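Ribosome hibernation protein YHBH (Vibrio cholerae serotype O1, PDB 4HEI) probably inhibits translation during stationary phase by binding the small ribosomal subunit, and associates with 100S ribosomes, which are dimers of 70S ribosomes. Local coordinates at residues Leu27-Val39 / Gln48-Glu60. Sequence-based numbering, arbitrary orientation.
Sequences LERFFDHINHVQV and QIAEATLHVNQAE. With 3CO (cobalt (III) ion), chain D.
A beta bulge marks the antiparallel hairpin of strands 34-44 and 47-56 in this beta-alpha-beta-beta-beta-alpha fold, where N35 and H36 together face H55. The evidence is the bonding: N35 N donates to H55 O (2.8 Å), whereas H55 N donates to H36 O (2.9 Å), so two residues of one strand match one of the other. Past the bulge the register is regular: Q38 N reaches T53 O at 3.0 Å with an angle of 169° at the hydrogen, T53 N donates back to Q38 O, and V37/L54 and V39/A52 are the non-hydrogen-bonded pairs beside them. The N-to-C axes of segments 34-39 and 48-56 make 151°, 180° being exactly antiparallel.

H36 O also meets the H55 ring at its edge, in the ring plane, with CD2 3.3 Å away. Chi1 sets CG beside the backbone N, and a chi2 of -98° turns ND1 to a cobalt ion 2.0 Å away, so the metal bond and the carbonyl edge contact use different sides of the ring.

The inner face holds I34, V37 and V39 against V56, L54 and A52. V37 and L54 lie side by side, their CG1 and CD2 methyls tightly packed at 3.5 Å. The other L54 methyl, CD1, meets L27 CD2 tip to tip at 4.1 Å, joining the end of helix 14-27 to the sheet.

Strand 2-8 runs parallel to 34-44 and bonds to its other edge, with I3 touching V37, while strand 59-67 flanks 47-56 and brings I61 to L54. Helix 70-91 meets this end of helix 14-27 through V82 on L27.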
loop_
_atom_site.group_PDB
_atom_site.type_symbol
_atom_site.label_atom_id
_atom_site.label_comp_id
_atom_site.label_asym_id
_atom_site.label_seq_id
_atom_site.Cartn_x
_atom_site.Cartn_y
_atom_site.Cartn_z
ATOM N N LEU A 27 5.523 -1.037 -8.647
ATOM C CA LEU A 27 6.471 -0.997 -7.547
ATOM C C LEU A 27 7.475 -2.153 -7.523
ATOM O O LEU A 27 8.669 -1.942 -7.295
ATOM C CB LEU A 27 5.694 -0.978 -6.228
ATOM C CG LEU A 27 6.489 -0.736 -4.951
ATOM C CD1 LEU A 27 7.026 0.689 -4.973
ATOM C CD2 LEU A 27 5.598 -0.945 -3.737
ATOM N N GLU A 28 7.004 -3.374 -7.761
ATOM C CA GLU A 28 7.888 -4.531 -7.708
ATOM C C GLU A 28 9.002 -4.515 -8.755
ATOM O O GLU A 28 9.965 -5.281 -8.658
ATOM C CB GLU A 28 7.085 -5.836 -7.828
ATOM C CG GLU A 28 6.574 -6.152 -9.220
ATOM C CD GLU A 28 6.092 -7.599 -9.360
ATOM O OE1 GLU A 28 5.655 -7.979 -10.468
ATOM O OE2 GLU A 28 6.155 -8.353 -8.364
ATOM N N ARG A 29 8.881 -3.647 -9.757
ATOM C CA ARG A 29 9.915 -3.571 -10.787
ATOM C C ARG A 29 11.165 -2.866 -10.263
ATOM O O ARG A 29 12.262 -3.071 -10.771
ATOM C CB ARG A 29 9.388 -2.842 -12.021
ATOM C CG ARG A 29 8.265 -3.557 -12.744
ATOM C CD ARG A 29 8.690 -4.940 -13.207
ATOM N NE ARG A 29 7.635 -5.578 -13.982
ATOM C CZ ARG A 29 7.835 -6.137 -15.164
ATOM N NH1 ARG A 29 9.056 -6.135 -15.686
ATOM N NH2 ARG A 29 6.817 -6.669 -15.829
ATOM N N PHE A 30 10.991 -2.041 -9.234
ATOM C CA PHE A 30 12.106 -1.302 -8.651
ATOM C C PHE A 30 12.609 -1.916 -7.352
ATOM O O PHE A 30 13.770 -1.741 -6.978
ATOM C CB PHE A 30 11.683 0.140 -8.415
ATOM C CG PHE A 30 11.430 0.895 -9.677
ATOM C CD1 PHE A 30 12.494 1.383 -10.429
ATOM C CD2 PHE A 30 10.138 1.080 -10.143
ATOM C CE1 PHE A 30 12.271 2.045 -11.633
ATOM C CE2 PHE A 30 9.903 1.742 -11.345
ATOM C CZ PHE A 30 10.976 2.225 -12.094
ATOM N N PHE A 31 11.729 -2.639 -6.673
ATOM C CA PHE A 31 12.060 -3.291 -5.414
ATOM C C PHE A 31 11.625 -4.732 -5.580
ATOM O O PHE A 31 10.438 -5.036 -5.480
ATOM C CB PHE A 31 11.281 -2.631 -4.284
ATOM C CG PHE A 31 11.360 -1.142 -4.312
ATOM C CD1 PHE A 31 12.526 -0.491 -3.928
ATOM C CD2 PHE A 31 10.288 -0.388 -4.773
ATOM C CE1 PHE A 31 12.625 0.895 -4.002
ATOM C CE2 PHE A 31 10.374 0.994 -4.853
ATOM C CZ PHE A 31 11.550 1.640 -4.465
ATOM N N ASP A 32 12.589 -5.615 -5.812
ATOM C CA ASP A 32 12.300 -7.025 -6.066
ATOM C C ASP A 32 12.374 -8.004 -4.896
ATOM O O ASP A 32 12.338 -9.219 -5.105
ATOM C CB ASP A 32 13.213 -7.516 -7.189
ATOM C CG ASP A 32 14.681 -7.411 -6.829
ATOM O OD1 ASP A 32 15.523 -7.486 -7.749
ATOM O OD2 ASP A 32 14.996 -7.262 -5.626
ATOM N N HIS A 33 12.464 -7.496 -3.672
ATOM C CA HIS A 33 12.539 -8.372 -2.513
ATOM C C HIS A 33 11.291 -8.297 -1.630
ATOM O O HIS A 33 11.340 -8.559 -0.431
ATOM C CB HIS A 33 13.786 -8.039 -1.697
ATOM C CG HIS A 33 15.057 -8.173 -2.473
ATOM N ND1 HIS A 33 15.391 -9.319 -3.161
ATOM C CD2 HIS A 33 16.083 -7.308 -2.663
ATOM C CE1 HIS A 33 16.567 -9.157 -3.738
ATOM N NE2 HIS A 33 17.009 -7.946 -3.453
ATOM N N ILE A 34 10.174 -7.935 -2.250
ATOM C CA ILE A 34 8.885 -7.821 -1.580
ATOM C C ILE A 34 8.203 -9.184 -1.507
ATOM O O ILE A 34 7.844 -9.764 -2.532
ATOM C CB ILE A 34 7.950 -6.854 -2.346
ATOM C CG1 ILE A 34 8.547 -5.444 -2.356
ATOM C CG2 ILE A 34 6.565 -6.853 -1.702
ATOM C CD1 ILE A 34 7.781 -4.455 -3.215
ATOM N N ASN A 35 8.024 -9.692 -0.292
ATOM C CA ASN A 35 7.379 -10.980 -0.102
ATOM C C ASN A 35 5.888 -10.779 0.157
ATOM O O ASN A 35 5.125 -10.530 -0.777
ATOM C CB ASN A 35 8.056 -11.724 1.048
ATOM C CG ASN A 35 9.548 -11.894 0.816
ATOM O OD1 ASN A 35 9.968 -12.323 -0.258
ATOM N ND2 ASN A 35 10.354 -11.551 1.815
ATOM N N HIS A 36 5.458 -10.869 1.408
ATOM C CA HIS A 36 4.045 -10.668 1.693
ATOM C C HIS A 36 3.685 -9.194 1.792
ATOM O O HIS A 36 4.476 -8.371 2.255
ATOM C CB HIS A 36 3.631 -11.382 2.983
ATOM C CG HIS A 36 3.219 -12.809 2.780
ATOM N ND1 HIS A 36 4.128 -13.839 2.660
ATOM C CD2 HIS A 36 1.994 -13.373 2.656
ATOM C CE1 HIS A 36 3.480 -14.976 2.473
ATOM N NE2 HIS A 36 2.184 -14.720 2.465
ATOM N N VAL A 37 2.482 -8.868 1.337
ATOM C CA VAL A 37 1.988 -7.499 1.386
ATOM C C VAL A 37 0.564 -7.488 1.927
ATOM O O VAL A 37 -0.277 -8.281 1.503
ATOM C CB VAL A 37 1.961 -6.849 -0.017
ATOM C CG1 VAL A 37 1.324 -5.465 0.062
ATOM C CG2 VAL A 37 3.376 -6.761 -0.586
ATOM N N GLN A 38 0.301 -6.598 2.880
ATOM C CA GLN A 38 -1.040 -6.460 3.427
ATOM C C GLN A 38 -1.487 -5.028 3.190
ATOM O O GLN A 38 -0.714 -4.092 3.373
ATOM C CB GLN A 38 -1.078 -6.727 4.926
ATOM C CG GLN A 38 -2.448 -6.482 5.551
ATOM C CD GLN A 38 -3.501 -7.483 5.079
ATOM O OE1 GLN A 38 -3.273 -8.696 5.112
ATOM N NE2 GLN A 38 -4.659 -6.982 4.656
ATOM N N VAL A 39 -2.733 -4.866 2.775
ATOM C CA VAL A 39 -3.287 -3.552 2.539
ATOM C C VAL A 39 -4.655 -3.522 3.190
ATOM O O VAL A 39 -5.419 -4.479 3.089
ATOM C CB VAL A 39 -3.450 -3.248 1.018
ATOM C CG1 VAL A 39 -4.162 -1.898 0.825
ATOM C CG2 VAL A 39 -2.082 -3.199 0.355
ATOM N N GLN A 48 -10.740 8.785 4.381
ATOM C CA GLN A 48 -10.577 7.562 3.609
ATOM C C GLN A 48 -9.152 7.184 3.995
ATOM O O GLN A 48 -8.222 7.961 3.787
ATOM C CB GLN A 48 -10.669 7.833 2.104
ATOM C CG GLN A 48 -12.019 8.355 1.630
ATOM C CD GLN A 48 -13.153 7.357 1.811
ATOM O OE1 GLN A 48 -13.065 6.199 1.388
ATOM N NE2 GLN A 48 -14.231 7.805 2.433
ATOM N N ILE A 49 -8.985 6.001 4.574
ATOM C CA ILE A 49 -7.675 5.574 5.045
ATOM C C ILE A 49 -7.123 4.348 4.337
ATOM O O ILE A 49 -7.818 3.350 4.177
ATOM C CB ILE A 49 -7.754 5.292 6.557
ATOM C CG1 ILE A 49 -8.276 6.545 7.274
ATOM C CG2 ILE A 49 -6.394 4.853 7.088
ATOM C CD1 ILE A 49 -8.562 6.353 8.757
ATOM N N ALA A 50 -5.865 4.432 3.909
ATOM C CA ALA A 50 -5.203 3.313 3.239
ATOM C C ALA A 50 -3.982 2.945 4.069
ATOM O O ALA A 50 -3.147 3.801 4.370
ATOM C CB ALA A 50 -4.771 3.709 1.823
ATOM N N GLU A 51 -3.896 1.672 4.444
ATOM C CA GLU A 51 -2.803 1.156 5.254
ATOM C C GLU A 51 -2.082 0.051 4.502
ATOM O O GLU A 51 -2.703 -0.707 3.745
ATOM C CB GLU A 51 -3.336 0.553 6.558
ATOM C CG GLU A 51 -4.189 1.471 7.429
ATOM C CD GLU A 51 -4.686 0.771 8.684
ATOM O OE1 GLU A 51 -5.359 1.424 9.514
ATOM O OE2 GLU A 51 -4.408 -0.437 8.847
ATOM N N ALA A 52 -0.776 -0.056 4.716
ATOM C CA ALA A 52 -0.003 -1.114 4.074
ATOM C C ALA A 52 1.227 -1.526 4.870
ATOM O O ALA A 52 1.887 -0.700 5.519
ATOM C CB ALA A 52 0.420 -0.689 2.660
ATOM N N THR A 53 1.522 -2.819 4.825
ATOM C CA THR A 53 2.692 -3.375 5.474
ATOM C C THR A 53 3.344 -4.256 4.427
ATOM O O THR A 53 2.710 -5.177 3.900
ATOM C CB THR A 53 2.333 -4.253 6.699
ATOM O OG1 THR A 53 1.550 -3.491 7.626
ATOM C CG2 THR A 53 3.602 -4.721 7.402
ATOM N N LEU A 54 4.590 -3.950 4.098
ATOM C CA LEU A 54 5.325 -4.732 3.119
ATOM C C LEU A 54 6.416 -5.507 3.851
ATOM O O LEU A 54 7.199 -4.935 4.615
ATOM C CB LEU A 54 5.969 -3.823 2.070
ATOM C CG LEU A 54 5.156 -2.709 1.402
ATOM C CD1 LEU A 54 5.939 -2.177 0.204
ATOM C CD2 LEU A 54 3.802 -3.218 0.967
ATOM N N HIS A 55 6.448 -6.813 3.633
ATOM C CA HIS A 55 7.448 -7.659 4.260
ATOM C C HIS A 55 8.515 -7.938 3.214
ATOM O O HIS A 55 8.291 -8.686 2.261
ATOM C CB HIS A 55 6.784 -8.939 4.749
ATOM C CG HIS A 55 5.684 -8.698 5.743
ATOM N ND1 HIS A 55 5.873 -8.796 7.107
ATOM C CD2 HIS A 55 4.397 -8.311 5.569
ATOM C CE1 HIS A 55 4.750 -8.478 7.729
ATOM N NE2 HIS A 55 3.839 -8.180 6.819
ATOM N N VAL A 56 9.668 -7.307 3.397
ATOM C CA VAL A 56 10.790 -7.440 2.477
ATOM C C VAL A 56 11.926 -8.196 3.155
ATOM O O VAL A 56 11.859 -8.498 4.347
ATOM C CB VAL A 56 11.299 -6.049 2.033
ATOM C CG1 VAL A 56 10.159 -5.247 1.419
ATOM C CG2 VAL A 56 11.876 -5.302 3.225
ATOM N N ASN A 57 12.973 -8.503 2.397
ATOM C CA ASN A 57 14.101 -9.231 2.958
ATOM C C ASN A 57 14.703 -8.573 4.199
ATOM O O ASN A 57 15.299 -7.497 4.130
ATOM C CB ASN A 57 15.176 -9.439 1.886
ATOM C CG ASN A 57 14.882 -10.636 0.992
ATOM O OD1 ASN A 57 13.795 -10.749 0.420
ATOM N ND2 ASN A 57 15.851 -11.537 0.871
ATOM N N GLN A 58 14.514 -9.232 5.338
ATOM C CA GLN A 58 15.034 -8.773 6.621
ATOM C C GLN A 58 14.474 -7.442 7.121
ATOM O O GLN A 58 15.138 -6.743 7.886
ATOM C CB GLN A 58 16.560 -8.682 6.560
ATOM C CG GLN A 58 17.236 -9.977 6.154
ATOM C CD GLN A 58 18.740 -9.833 6.039
ATOM O OE1 GLN A 58 19.237 -8.964 5.320
ATOM N NE2 GLN A 58 19.473 -10.689 6.744
ATOM N N ALA A 59 13.262 -7.087 6.705
ATOM C CA ALA A 59 12.675 -5.836 7.167
ATOM C C ALA A 59 11.205 -5.661 6.807
ATOM O O ALA A 59 10.642 -6.425 6.032
ATOM C CB ALA A 59 13.480 -4.658 6.629
ATOM N N GLU A 60 10.598 -4.644 7.405
ATOM C CA GLU A 60 9.207 -4.309 7.160
ATOM C C GLU A 60 9.108 -2.849 6.813
ATOM O O GLU A 60 9.836 -2.017 7.355
ATOM C CB GLU A 60 8.342 -4.538 8.396
ATOM C CG GLU A 60 7.853 -5.938 8.595
ATOM C CD GLU A 60 6.948 -6.024 9.806
ATOM O OE1 GLU A 60 7.332 -5.492 10.864
ATOM O OE2 GLU A 60 5.858 -6.614 9.700
HETATM CO CO 3CO D . 7.074 -9.881 8.308
#